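Local coordinates for protein kinase A regulatory subunit, putative (Trypanosoma cruzi, PDB 6FTF) that binds the nucleoside analogue 7-cyano-7-deazainosine in two cyclic-nucleotide-binding-type domains and, as the regulatory subunit of a cAMP-independent protein kinase A, probably controls its catalytic subunit, at residues H42-F46 and G106-E111; E113-D117 and A149-R153; R152-Y156 and A178-S183; F159-F165 and Y203-E207. All coordinates share one frame. Numbering follows the deposited sequence.

Overall arrangement
The four contacts follow the chain from the first nucleoside site, through the helix that joins the two cyclic nucleotide-binding domains, into the second domain. Contacts 1 and 2 lie 13 Å apart between centres; strand 108-109 and helix 111-116 succeed each other, and both contacts touch the same 7-cyano-7-deazainosine. Helix 149-160 then serves contacts 2, 3 and 4 in turn: contacts 2 and 3 share R152 and R153, and contacts 3 and 4, with centres 12 Å apart, alternate along the chain and reach the same sheet. V44 packs on D179 and A180, tying contact 1 to contact 3. A continuous series of contacts thus connects the first pocket with the second domain.

Contact 1. Residues H42-F46 and G106-E111; sequences HNVLF and GTAVGE. With 7CI (7-cyano-7-deazainosine), chain F.
L45, N43 and A108 carry most of this contact, in which the loop following helix 30-42 lies against the approach to a nucleoside site. N43 is extended (phi/psi -102/129) and V44-L45 form a 3-10 turn; N43 CA is 6.4 Å from T107 CA, and L45 CA is 8.3 Å from E111 CA. With chi1 t, N43 sends ND2 to G106 O (2.9 Å, nearly linear), while its OD1 accepts from L45 N at 2.9 Å, closing an Asx turn. L45 (m, t) places CD1 3.5 Å from A108 CB and 3.6 Å from E111 CB. G106 and G110 have positive phi (89° and 102°), which suits glycine. Strand 108-109 leads to G110, the N-cap of helix 111-116, as in the phosphate-binding cassette of cyclic nucleotide-binding domains. G110 N donates to 7CI O3 (2.9 Å), and 7CI O2 donates to E111 OE2 (2.7 Å). The contact thus joins one side-chain amide bond to apolar packing of L45 on A108 and E111 CB, while the E111 carboxylate hydrogen-bonds the ribose and, through OE1, Y172 OH.

Contact 2. Residues E113-D117 and A149-R153; sequences ELMYD and AIRRR. With 7CI (7-cyano-7-deazainosine), chain F.
M115 fills the apolar centre between the end of helix 111-116 and the start of helix 149-160, with M115 CA and I150 CA 8.0 Å apart. Its side chain (t, t, m) carries CE to 3.8 Å from A149 CB and CG to 4.2 Å from I150 CG1. I150 (m, t) also brings CD1 to 4.0 Å from Y116 CE1. Farther out, M115 SD lies over one face of the R153 guanidinium, 3.6 Å from NE. R153 (m, t, t) extends so that NH1 donates to Y116 OH at 2.9 Å, the tyrosine having chi1 m; the salt-bridge partner of R153 is D179. Y116 is the last helical residue, and D117 leaves the helix with positive phi (55°). Away from this interface, E113 accepts from the ligand, with OE1 2.7 Å from 7CI O3 and OE2 2.7 Å from 7CI O4. The short helix with its ribose-binding glutamate corresponds to the phosphate-binding cassette of cyclic nucleotide-binding domains, here holding a nucleoside and packed on helix 149-160, the second helix after the barrel.

Contact 3. Residues R152-Y156 and A178-S183; sequences RRETY and ADALSS
The guanidinium of R153 meets the D179 carboxylate in a two-pronged salt bridge, NE to OD1 and NH2 to OD2, both 2.8 Å and close to straight. The CA-to-CB bonds of R153 (m, t, t) and D179 (chi1 m) point sideways, and the side chains then bring their charged ends together; R153 NH1 turns to Y116. At the other end, Y156 OH and S183 OG share a hydrogen bond of 2.6 Å. R152 (t, t, m) works through water: water 1 lies 2.9 Å from R152 NH1 and 2.7 Å from D179 OD1, and water 2 lies 2.9 Å from R152 NE and 2.7 Å from L181 O. Between these polar groups, the Y156 ring (chi1 m) receives L181 CB over one face, 3.9 Å from the ring centroid in a CH-pi contact, while Y156 CB packs on A178 CB at 4.0 Å. R153 CA and A178 CA are only 5.4 Å apart. A178-L181 form a type I beta turn, leading from helix 171-178 into strand 181-183, whose axis passes 9.3 Å from that of helix 152-156 at 68°. The interdomain helix 149-160 thus crosses the edge strand 181-186 of the second domain, with L181 continuing onto A257 and L259 of strand 254-260.

Contact 4. Residues F159-F165 and Y203-E207; sequences FLANVPF and YIIME. With EDO (1,2-ethanediol), chain B.
F159, near the end of helix 149-160, makes the broadest contribution. Its CA is 7.6 Å from M206 CA, and with chi1 t its ring reaches the corner where strand 203-205 turns away. M206 CG sits over one ring face, 3.8 Å from the centroid of F159 in a CH-pi contact; M206 SD, 4.8 Å from that centroid, adds an oblique Met-aromatic contact. At the ring edge, F159 CZ is 3.6 Å from I205 O and F159 CE2 is 3.8 Å from I204 CG2. L160 (m, t) adds a looser touch, CD2 to I204 CD1 at 4.4 Å, and begins a type I beta turn to V163 in which V163 N bonds to L160 O at 3.2 Å. Here the end of helix 149-160, which links the two barrels, is packed against the beta-barrel of the second cyclic nucleotide-binding domain, a cupin-type fold; M206 and E207 form a classic beta bulge opposite I255. The exposed N162 donates from ND2 to O2 of a 1,2-ethanediol, probably from the crystallisation liquor, at 2.9 Å, and also bonds Q158 O. V163 (chi1 t) brings CG2 to 4.4 Å from I204 CG2, their CA atoms being 8.8 Å apart. P164 and F165 enter a 3-10 turn, and F165 (chi1 p) presents its ring edge, CZ lying 4.0 Å from I204 CD1, while the same ring meets H232 of strand 232-233.

Contact 1. Residues H42-F46 and G106-E111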
loop_
_atom_site.group_PDB
_atom_site.type_symbol
_atom_site.label_atom_id
_atom_site.label_comp_id
_atom_site.label_asym_id
_atom_site.label_seq_id
_atom_site.Cartn_x
_atom_site.Cartn_y
_atom_site.Cartn_z
ATOM N N HIS A 42 5.946 -3.324 -4.274
ATOM C CA HIS A 42 4.668 -3.654 -3.662
ATOM C C HIS A 42 4.653 -3.430 -2.161
ATOM O O HIS A 42 3.617 -3.642 -1.532
ATOM C CB HIS A 42 4.279 -5.100 -3.990
ATOM C CG HIS A 42 3.958 -5.294 -5.433
ATOM N ND1 HIS A 42 4.930 -5.448 -6.399
ATOM C CD2 HIS A 42 2.774 -5.297 -6.090
ATOM C CE1 HIS A 42 4.357 -5.566 -7.583
ATOM N NE2 HIS A 42 3.049 -5.481 -7.424
ATOM N N ASN A 43 5.754 -2.984 -1.577
ATOM C CA ASN A 43 5.833 -2.739 -0.144
ATOM C C ASN A 43 5.727 -1.247 0.126
ATOM O O ASN A 43 6.456 -0.447 -0.463
ATOM C CB ASN A 43 7.143 -3.296 0.418
ATOM C CG ASN A 43 7.230 -3.136 1.912
ATOM O OD1 ASN A 43 7.363 -2.024 2.418
ATOM N ND2 ASN A 43 7.169 -4.242 2.642
ATOM N N VAL A 44 4.830 -0.877 1.034
ATOM C CA VAL A 44 4.484 0.527 1.220
ATOM C C VAL A 44 5.646 1.405 1.665
ATOM O O VAL A 44 5.571 2.629 1.495
ATOM C CB VAL A 44 3.304 0.707 2.192
ATOM C CG1 VAL A 44 2.101 -0.078 1.728
ATOM C CG2 VAL A 44 3.717 0.361 3.623
ATOM N N LEU A 45 6.703 0.846 2.253
ATOM C CA LEU A 45 7.812 1.676 2.713
ATOM C C LEU A 45 8.567 2.330 1.572
ATOM O O LEU A 45 9.316 3.280 1.817
ATOM C CB LEU A 45 8.801 0.837 3.518
ATOM C CG LEU A 45 8.272 0.285 4.835
ATOM C CD1 LEU A 45 9.230 -0.735 5.414
ATOM C CD2 LEU A 45 8.010 1.398 5.841
ATOM N N PHE A 46 8.390 1.850 0.345
ATOM C CA PHE A 46 9.124 2.338 -0.820
ATOM C C PHE A 46 8.215 3.036 -1.823
ATOM O O PHE A 46 8.635 3.299 -2.951
ATOM C CB PHE A 46 9.878 1.174 -1.469
ATOM C CG PHE A 46 10.683 0.372 -0.483
ATOM C CD1 PHE A 46 11.972 0.725 -0.143
ATOM C CD2 PHE A 46 10.115 -0.708 0.144
ATOM C CE1 PHE A 46 12.680 -0.011 0.788
ATOM C CE2 PHE A 46 10.816 -1.448 1.077
ATOM C CZ PHE A 46 12.088 -1.096 1.401
ATOM N N GLY A 106 6.500 -10.532 1.362
ATOM C CA GLY A 106 6.470 -9.184 0.846
ATOM C C GLY A 106 6.461 -8.099 1.891
ATOM O O GLY A 106 6.657 -6.923 1.541
ATOM N N THR A 107 6.219 -8.447 3.137
ATOM C CA THR A 107 6.153 -7.474 4.213
ATOM C C THR A 107 7.533 -7.234 4.806
ATOM O O THR A 107 8.493 -7.976 4.555
ATOM C CB THR A 107 5.172 -7.898 5.308
ATOM O OG1 THR A 107 5.661 -9.023 6.037
ATOM C CG2 THR A 107 3.797 -8.190 4.717
ATOM N N ALA A 108 7.619 -6.177 5.597
ATOM C CA ALA A 108 8.854 -5.728 6.216
ATOM C C ALA A 108 8.813 -5.900 7.726
ATOM O O ALA A 108 7.756 -5.761 8.356
ATOM C CB ALA A 108 9.047 -4.232 5.948
ATOM N N VAL A 109 9.981 -6.146 8.314
ATOM C CA VAL A 109 10.176 -6.019 9.753
ATOM C C VAL A 109 11.418 -5.184 10.018
ATOM O O VAL A 109 12.405 -5.235 9.276
ATOM C CB VAL A 109 10.249 -7.364 10.513
ATOM C CG1 VAL A 109 8.891 -8.059 10.490
ATOM C CG2 VAL A 109 11.358 -8.252 9.964
ATOM N N GLY A 110 11.368 -4.422 11.113
ATOM C CA GLY A 110 12.448 -3.542 11.509
ATOM C C GLY A 110 12.207 -2.087 11.195
ATOM O O GLY A 110 13.016 -1.232 11.578
ATOM N N GLU A 111 11.114 -1.779 10.506
ATOM C CA GLU A 111 10.878 -0.409 10.086
ATOM C C GLU A 111 10.488 0.497 11.243
ATOM O O GLU A 111 10.783 1.687 11.207
ATOM C CB GLU A 111 9.828 -0.376 8.971
ATOM C CG GLU A 111 8.372 -0.356 9.396
ATOM C CD GLU A 111 7.877 -1.592 10.103
ATOM O OE1 GLU A 111 6.797 -1.464 10.752
ATOM O OE2 GLU A 111 8.509 -2.665 10.007
HETATM C C1 7CI F . 6.812 -5.266 13.732
HETATM N N1 7CI F . 5.756 -4.763 14.666
HETATM O O1 7CI F . 7.817 -5.912 14.498
HETATM C C2 7CI F . 4.448 -4.808 14.407
HETATM N N2 7CI F . 3.784 -5.237 13.305
HETATM O O2 7CI F . 7.844 -4.608 11.753
HETATM C C3 7CI F . 2.443 -5.142 13.296
HETATM N N3 7CI F . 1.753 -4.622 14.399
HETATM O O3 7CI F . 9.651 -3.263 13.083
HETATM C C4 7CI F . 2.406 -4.184 15.508
HETATM N N4 7CI F . 4.475 -2.895 18.898
HETATM C C5 7CI F . 3.798 -4.261 15.560
HETATM O O5 7CI F . 1.702 -3.720 16.451
HETATM C C6 7CI F . 4.808 -3.917 16.538
HETATM C C7 7CI F . 6.008 -4.280 15.909
HETATM C C8 7CI F . 4.624 -3.359 17.829
HETATM C C9 7CI F . 7.477 -4.191 13.004
HETATM C C10 7CI F . 8.608 -3.890 13.838
HETATM C C11 7CI F . 9.054 -5.266 14.287
HETATM C C12 7CI F . 9.916 -5.257 15.628
HETATM O O4 7CI F . 9.281 -4.460 16.605
#

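Contact 2. Residues E113-D117 and A149-R153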
loop_
_atom_site.group_PDB
_atom_site.type_symbol
_atom_site.label_atom_id
_atom_site.label_comp_id
_atom_site.label_asym_id
_atom_site.label_seq_id
_atom_site.Cartn_x
_atom_site.Cartn_y
_atom_site.Cartn_z
ATOM N N GLU A 113 11.677 0.499 14.266
ATOM C CA GLU A 113 12.903 0.893 14.929
ATOM C C GLU A 113 13.704 1.887 14.101
ATOM O O GLU A 113 14.311 2.807 14.655
ATOM C CB GLU A 113 13.732 -0.358 15.176
ATOM C CG GLU A 113 13.123 -1.303 16.200
ATOM C CD GLU A 113 11.874 -2.053 15.751
ATOM O OE1 GLU A 113 11.672 -2.262 14.522
ATOM O OE2 GLU A 113 11.086 -2.454 16.626
ATOM N N LEU A 114 13.747 1.698 12.777
ATOM C CA LEU A 114 14.500 2.603 11.913
ATOM C C LEU A 114 13.805 3.945 11.748
ATOM O O LEU A 114 14.463 4.988 11.736
ATOM C CB LEU A 114 14.742 1.946 10.557
ATOM C CG LEU A 114 15.736 0.794 10.573
ATOM C CD1 LEU A 114 15.712 0.053 9.261
ATOM C CD2 LEU A 114 17.116 1.303 10.868
ATOM N N MET A 115 12.483 3.939 11.621
ATOM C CA MET A 115 11.753 5.185 11.432
ATOM C C MET A 115 11.755 6.031 12.702
ATOM O O MET A 115 11.816 7.264 12.629
ATOM C CB MET A 115 10.326 4.863 10.983
ATOM C CG MET A 115 9.529 6.052 10.433
ATOM S SD MET A 115 7.867 5.636 9.817
ATOM C CE MET A 115 8.233 4.740 8.303
ATOM N N TYR A 116 11.663 5.396 13.867
ATOM C CA TYR A 116 11.473 6.113 15.124
ATOM C C TYR A 116 12.663 6.021 16.073
ATOM O O TYR A 116 12.583 6.524 17.208
ATOM C CB TYR A 116 10.185 5.626 15.792
ATOM C CG TYR A 116 8.960 5.877 14.934
ATOM C CD1 TYR A 116 8.519 7.167 14.700
ATOM C CD2 TYR A 116 8.250 4.838 14.352
ATOM C CE1 TYR A 116 7.406 7.415 13.896
ATOM C CE2 TYR A 116 7.147 5.082 13.576
ATOM C CZ TYR A 116 6.732 6.362 13.356
ATOM O OH TYR A 116 5.628 6.517 12.586
ATOM N N ASP A 117 13.758 5.401 15.640
ATOM C CA ASP A 117 15.031 5.406 16.364
ATOM C C ASP A 117 14.859 4.902 17.795
ATOM O O ASP A 117 15.094 5.611 18.774
ATOM C CB ASP A 117 15.705 6.783 16.323
ATOM C CG ASP A 117 17.184 6.718 16.674
ATOM O OD1 ASP A 117 17.827 5.691 16.367
ATOM O OD2 ASP A 117 17.699 7.692 17.258
ATOM N N ALA A 149 8.456 10.246 5.451
ATOM C CA ALA A 149 7.535 9.246 5.977
ATOM C C ALA A 149 6.735 9.767 7.160
ATOM O O ALA A 149 5.538 9.492 7.273
ATOM C CB ALA A 149 8.287 7.988 6.395
ATOM N N ILE A 150 7.380 10.459 8.093
ATOM C CA ILE A 150 6.669 10.911 9.283
ATOM C C ILE A 150 5.644 11.978 8.926
ATOM O O ILE A 150 4.505 11.958 9.413
ATOM C CB ILE A 150 7.675 11.331 10.369
ATOM C CG1 ILE A 150 8.421 10.071 10.888
ATOM C CG2 ILE A 150 6.975 12.062 11.508
ATOM C CD1 ILE A 150 9.474 10.308 11.974
ATOM N N ARG A 151 6.018 12.924 8.061
ATOM C CA ARG A 151 5.087 13.946 7.602
ATOM C C ARG A 151 3.900 13.327 6.887
ATOM O O ARG A 151 2.760 13.773 7.065
ATOM C CB ARG A 151 5.822 14.907 6.662
ATOM C CG ARG A 151 4.951 15.952 6.011
ATOM C CD ARG A 151 5.775 16.775 5.007
ATOM N NE ARG A 151 4.986 17.821 4.363
ATOM C CZ ARG A 151 4.788 19.039 4.867
ATOM N NH1 ARG A 151 5.315 19.389 6.032
ATOM N NH2 ARG A 151 4.052 19.914 4.198
ATOM N N ARG A 152 4.151 12.316 6.057
ATOM C CA ARG A 152 3.066 11.669 5.331
ATOM C C ARG A 152 2.106 10.998 6.294
ATOM O O ARG A 152 0.885 11.114 6.161
ATOM C CB ARG A 152 3.643 10.677 4.329
ATOM C CG ARG A 152 2.600 10.042 3.424
ATOM C CD ARG A 152 3.193 9.030 2.469
ATOM N NE ARG A 152 4.254 9.601 1.640
ATOM C CZ ARG A 152 5.561 9.386 1.793
ATOM N NH1 ARG A 152 6.033 8.564 2.717
ATOM N NH2 ARG A 152 6.415 9.975 0.979
ATOM N N ARG A 153 2.640 10.301 7.290
ATOM C CA ARG A 153 1.780 9.708 8.306
ATOM C C ARG A 153 0.954 10.773 9.034
ATOM O O ARG A 153 -0.235 10.568 9.292
ATOM C CB ARG A 153 2.621 8.866 9.268
ATOM C CG ARG A 153 3.070 7.540 8.635
ATOM C CD ARG A 153 4.157 6.852 9.445
ATOM N NE ARG A 153 4.336 5.498 8.947
ATOM C CZ ARG A 153 4.385 4.407 9.690
ATOM N NH1 ARG A 153 4.407 4.472 11.014
ATOM N NH2 ARG A 153 4.463 3.232 9.093
HETATM C C1 7CI F . 6.812 -5.266 13.732
HETATM N N1 7CI F . 5.756 -4.763 14.666
HETATM O O1 7CI F . 7.817 -5.912 14.498
HETATM C C2 7CI F . 4.448 -4.808 14.407
HETATM N N2 7CI F . 3.784 -5.237 13.305
HETATM O O2 7CI F . 7.844 -4.608 11.753
HETATM C C3 7CI F . 2.443 -5.142 13.296
HETATM N N3 7CI F . 1.753 -4.622 14.399
HETATM O O3 7CI F . 9.651 -3.263 13.083
HETATM C C4 7CI F . 2.406 -4.184 15.508
HETATM N N4 7CI F . 4.475 -2.895 18.898
HETATM C C5 7CI F . 3.798 -4.261 15.560
HETATM O O5 7CI F . 1.702 -3.720 16.451
HETATM C C6 7CI F . 4.808 -3.917 16.538
HETATM C C7 7CI F . 6.008 -4.280 15.909
HETATM C C8 7CI F . 4.624 -3.359 17.829
HETATM C C9 7CI F . 7.477 -4.191 13.004
HETATM C C10 7CI F . 8.608 -3.890 13.838
HETATM C C11 7CI F . 9.054 -5.266 14.287
HETATM C C12 7CI F . 9.916 -5.257 15.628
HETATM O O4 7CI F . 9.281 -4.460 16.605
#

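Contact 3. Residues R152-Y156 and A178-S183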
loop_
_atom_site.group_PDB
_atom_site.type_symbol
_atom_site.label_atom_id
_atom_site.label_comp_id
_atom_site.label_asym_id
_atom_site.label_seq_id
_atom_site.Cartn_x
_atom_site.Cartn_y
_atom_site.Cartn_z
ATOM N N ARG A 152 4.151 12.316 6.057
ATOM C CA ARG A 152 3.066 11.669 5.331
ATOM C C ARG A 152 2.106 10.998 6.294
ATOM O O ARG A 152 0.885 11.114 6.161
ATOM C CB ARG A 152 3.643 10.677 4.329
ATOM C CG ARG A 152 2.600 10.042 3.424
ATOM C CD ARG A 152 3.193 9.030 2.469
ATOM N NE ARG A 152 4.254 9.601 1.640
ATOM C CZ ARG A 152 5.561 9.386 1.793
ATOM N NH1 ARG A 152 6.033 8.564 2.717
ATOM N NH2 ARG A 152 6.415 9.975 0.979
ATOM N N ARG A 153 2.640 10.301 7.290
ATOM C CA ARG A 153 1.780 9.708 8.306
ATOM C C ARG A 153 0.954 10.773 9.034
ATOM O O ARG A 153 -0.235 10.568 9.292
ATOM C CB ARG A 153 2.621 8.866 9.268
ATOM C CG ARG A 153 3.070 7.540 8.635
ATOM C CD ARG A 153 4.157 6.852 9.445
ATOM N NE ARG A 153 4.336 5.498 8.947
ATOM C CZ ARG A 153 4.385 4.407 9.690
ATOM N NH1 ARG A 153 4.407 4.472 11.014
ATOM N NH2 ARG A 153 4.463 3.232 9.093
ATOM N N GLU A 154 1.561 11.917 9.375
ATOM C CA GLU A 154 0.820 13.016 10.004
ATOM C C GLU A 154 -0.283 13.530 9.105
ATOM O O GLU A 154 -1.339 13.960 9.576
ATOM C CB GLU A 154 1.755 14.184 10.315
ATOM C CG GLU A 154 2.564 14.034 11.553
ATOM C CD GLU A 154 1.721 13.680 12.769
ATOM O OE1 GLU A 154 0.818 14.471 13.105
ATOM O OE2 GLU A 154 1.966 12.605 13.372
ATOM N N THR A 155 -0.054 13.536 7.797
ATOM C CA THR A 155 -1.030 14.088 6.867
ATOM C C THR A 155 -2.320 13.298 6.906
ATOM O O THR A 155 -3.405 13.880 6.806
ATOM C CB THR A 155 -0.439 14.105 5.451
ATOM O OG1 THR A 155 0.699 14.966 5.435
ATOM C CG2 THR A 155 -1.433 14.596 4.415
ATOM N N TYR A 156 -2.232 11.975 7.078
ATOM C CA TYR A 156 -3.406 11.128 6.911
ATOM C C TYR A 156 -3.964 10.471 8.167
ATOM O O TYR A 156 -5.134 10.083 8.145
ATOM C CB TYR A 156 -3.151 10.036 5.852
ATOM C CG TYR A 156 -2.792 10.628 4.521
ATOM C CD1 TYR A 156 -3.721 11.316 3.757
ATOM C CD2 TYR A 156 -1.504 10.559 4.052
ATOM C CE1 TYR A 156 -3.361 11.904 2.550
ATOM C CE2 TYR A 156 -1.140 11.137 2.858
ATOM C CZ TYR A 156 -2.069 11.817 2.124
ATOM O OH TYR A 156 -1.692 12.423 0.938
ATOM N N ALA A 178 -1.324 4.835 5.279
ATOM C CA ALA A 178 -0.852 6.205 5.100
ATOM C C ALA A 178 0.467 6.249 4.336
ATOM O O ALA A 178 0.709 7.181 3.549
ATOM C CB ALA A 178 -0.684 6.899 6.450
ATOM N N ASP A 179 1.355 5.271 4.579
ATOM C CA ASP A 179 2.654 5.218 3.905
ATOM C C ASP A 179 2.519 5.222 2.386
ATOM O O ASP A 179 3.455 5.614 1.692
ATOM C CB ASP A 179 3.393 3.931 4.304
ATOM C CG ASP A 179 4.015 3.968 5.689
ATOM O OD1 ASP A 179 4.444 5.056 6.141
ATOM O OD2 ASP A 179 4.097 2.884 6.318
ATOM N N ALA A 180 1.400 4.738 1.859
ATOM C CA ALA A 180 1.185 4.567 0.424
ATOM C C ALA A 180 0.263 5.626 -0.170
ATOM O O ALA A 180 -0.034 5.558 -1.369
ATOM C CB ALA A 180 0.635 3.166 0.134
ATOM N N LEU A 181 -0.181 6.616 0.606
ATOM C CA LEU A 181 -1.141 7.601 0.118
ATOM C C LEU A 181 -0.458 8.883 -0.328
ATOM O O LEU A 181 0.537 9.327 0.250
ATOM C CB LEU A 181 -2.164 7.955 1.195
ATOM C CG LEU A 181 -3.111 6.840 1.620
ATOM C CD1 LEU A 181 -3.970 7.314 2.775
ATOM C CD2 LEU A 181 -3.976 6.374 0.484
ATOM N N SER A 182 -1.040 9.488 -1.356
ATOM C CA SER A 182 -0.758 10.859 -1.739
ATOM C C SER A 182 -2.088 11.562 -1.922
ATOM O O SER A 182 -3.142 10.943 -1.833
ATOM C CB SER A 182 0.102 10.935 -3.010
ATOM O OG SER A 182 -0.592 10.404 -4.119
ATOM N N SER A 183 -2.051 12.867 -2.107
ATOM C CA SER A 183 -3.278 13.646 -2.211
ATOM C C SER A 183 -3.455 14.183 -3.628
ATOM O O SER A 183 -2.482 14.503 -4.312
ATOM C CB SER A 183 -3.277 14.806 -1.218
ATOM O OG SER A 183 -3.271 14.304 0.114
HETATM O O HOH W 1 4.795 7.584 5.207
HETATM O O HOH W 2 2.518 11.152 -0.085
#

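Contact 4. Residues F159-F165 and Y203-E207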
loop_
_atom_site.group_PDB
_atom_site.type_symbol
_atom_site.label_atom_id
_atom_site.label_comp_id
_atom_site.label_asym_id
_atom_site.label_seq_id
_atom_site.Cartn_x
_atom_site.Cartn_y
_atom_site.Cartn_z
ATOM N N PHE A 159 -7.364 11.620 9.745
ATOM C CA PHE A 159 -8.447 11.385 8.796
ATOM C C PHE A 159 -8.794 9.904 8.722
ATOM O O PHE A 159 -9.969 9.528 8.787
ATOM C CB PHE A 159 -8.028 11.896 7.419
ATOM C CG PHE A 159 -8.939 11.445 6.316
ATOM C CD1 PHE A 159 -10.218 11.954 6.221
ATOM C CD2 PHE A 159 -8.538 10.500 5.407
ATOM C CE1 PHE A 159 -11.076 11.539 5.218
ATOM C CE2 PHE A 159 -9.402 10.086 4.398
ATOM C CZ PHE A 159 -10.669 10.605 4.322
ATOM N N LEU A 160 -7.784 9.052 8.575
ATOM C CA LEU A 160 -8.051 7.624 8.419
ATOM C C LEU A 160 -8.748 7.050 9.639
ATOM O O LEU A 160 -9.546 6.107 9.514
ATOM C CB LEU A 160 -6.764 6.852 8.135
ATOM C CG LEU A 160 -6.002 7.249 6.866
ATOM C CD1 LEU A 160 -4.704 6.497 6.778
ATOM C CD2 LEU A 160 -6.842 6.997 5.625
ATOM N N ALA A 161 -8.470 7.598 10.814
ATOM C CA ALA A 161 -9.132 7.204 12.053
ATOM C C ALA A 161 -10.609 7.544 12.066
ATOM O O ALA A 161 -11.306 7.157 13.015
ATOM C CB ALA A 161 -8.455 7.893 13.235
ATOM N N ASN A 162 -11.093 8.279 11.080
ATOM C CA ASN A 162 -12.493 8.659 11.010
ATOM C C ASN A 162 -13.195 8.090 9.784
ATOM O O ASN A 162 -14.359 8.437 9.534
ATOM C CB ASN A 162 -12.618 10.185 11.021
ATOM C CG ASN A 162 -12.406 10.771 12.394
ATOM O OD1 ASN A 162 -13.315 10.762 13.234
ATOM N ND2 ASN A 162 -11.209 11.280 12.645
ATOM N N VAL A 163 -12.541 7.225 9.005
ATOM C CA VAL A 163 -13.099 6.681 7.783
ATOM C C VAL A 163 -13.831 5.367 8.088
ATOM O O VAL A 163 -13.182 4.408 8.536
ATOM C CB VAL A 163 -12.016 6.454 6.721
ATOM C CG1 VAL A 163 -12.573 5.695 5.531
ATOM C CG2 VAL A 163 -11.424 7.793 6.281
ATOM N N PRO A 164 -15.138 5.255 7.804
ATOM C CA PRO A 164 -15.863 4.030 8.207
ATOM C C PRO A 164 -15.254 2.720 7.718
ATOM O O PRO A 164 -15.136 1.790 8.521
ATOM C CB PRO A 164 -17.283 4.277 7.679
ATOM C CG PRO A 164 -17.430 5.757 7.761
ATOM C CD PRO A 164 -16.072 6.312 7.363
ATOM N N PHE A 165 -14.894 2.598 6.446
ATOM C CA PHE A 165 -14.480 1.294 5.946
ATOM C C PHE A 165 -13.124 0.868 6.475
ATOM O O PHE A 165 -12.759 -0.301 6.317
ATOM C CB PHE A 165 -14.557 1.217 4.414
ATOM C CG PHE A 165 -13.318 1.682 3.674
ATOM C CD1 PHE A 165 -13.113 3.031 3.393
ATOM C CD2 PHE A 165 -12.413 0.775 3.192
ATOM C CE1 PHE A 165 -11.999 3.437 2.667
ATOM C CE2 PHE A 165 -11.311 1.181 2.473
ATOM C CZ PHE A 165 -11.111 2.523 2.217
ATOM N N TYR A 203 -9.304 5.902 -4.621
ATOM C CA TYR A 203 -9.408 7.226 -4.027
ATOM C C TYR A 203 -10.310 7.153 -2.808
ATOM O O TYR A 203 -11.394 6.559 -2.868
ATOM C CB TYR A 203 -10.011 8.219 -5.030
ATOM C CG TYR A 203 -9.197 8.412 -6.285
ATOM C CD1 TYR A 203 -9.359 7.574 -7.363
ATOM C CD2 TYR A 203 -8.261 9.424 -6.382
ATOM C CE1 TYR A 203 -8.609 7.739 -8.506
ATOM C CE2 TYR A 203 -7.507 9.591 -7.517
ATOM C CZ TYR A 203 -7.684 8.749 -8.568
ATOM O OH TYR A 203 -6.925 8.911 -9.727
ATOM N N ILE A 204 -9.879 7.764 -1.712
ATOM C CA ILE A 204 -10.721 7.959 -0.541
ATOM C C ILE A 204 -11.050 9.436 -0.499
ATOM O O ILE A 204 -10.149 10.280 -0.570
ATOM C CB ILE A 204 -10.022 7.513 0.749
ATOM C CG1 ILE A 204 -9.477 6.085 0.618
ATOM C CG2 ILE A 204 -10.983 7.649 1.907
ATOM C CD1 ILE A 204 -8.641 5.632 1.806
ATOM N N ILE A 205 -12.328 9.756 -0.437
ATOM C CA ILE A 205 -12.749 11.150 -0.488
ATOM C C ILE A 205 -12.518 11.808 0.869
ATOM O O ILE A 205 -13.158 11.457 1.865
ATOM C CB ILE A 205 -14.208 11.272 -0.935
ATOM C CG1 ILE A 205 -14.388 10.587 -2.293
ATOM C CG2 ILE A 205 -14.610 12.746 -1.001
ATOM C CD1 ILE A 205 -15.824 10.480 -2.735
ATOM N N MET A 206 -11.637 12.805 0.902
ATOM C CA MET A 206 -11.392 13.578 2.112
ATOM C C MET A 206 -12.348 14.749 2.241
ATOM O O MET A 206 -12.687 15.148 3.363
ATOM C CB MET A 206 -9.943 14.081 2.152
ATOM C CG MET A 206 -8.922 12.957 2.153
ATOM S SD MET A 206 -7.205 13.497 2.211
ATOM C CE MET A 206 -7.059 13.997 3.928
ATOM N N GLU A 207 -12.787 15.313 1.123
ATOM C CA GLU A 207 -13.772 16.379 1.124
ATOM C C GLU A 207 -14.456 16.390 -0.231
ATOM O O GLU A 207 -13.808 16.167 -1.255
ATOM C CB GLU A 207 -13.076 17.723 1.333
ATOM C CG GLU A 207 -13.968 18.922 1.459
ATOM C CD GLU A 207 -13.150 20.201 1.456
ATOM O OE1 GLU A 207 -12.171 20.284 2.229
ATOM O OE2 GLU A 207 -13.464 21.106 0.656
HETATM C C1 EDO B . -9.046 12.088 16.688
HETATM O O1 EDO B . -9.229 13.391 16.108
HETATM C C2 EDO B . -9.661 11.000 15.810
HETATM O O2 EDO B . -11.017 11.325 15.520
#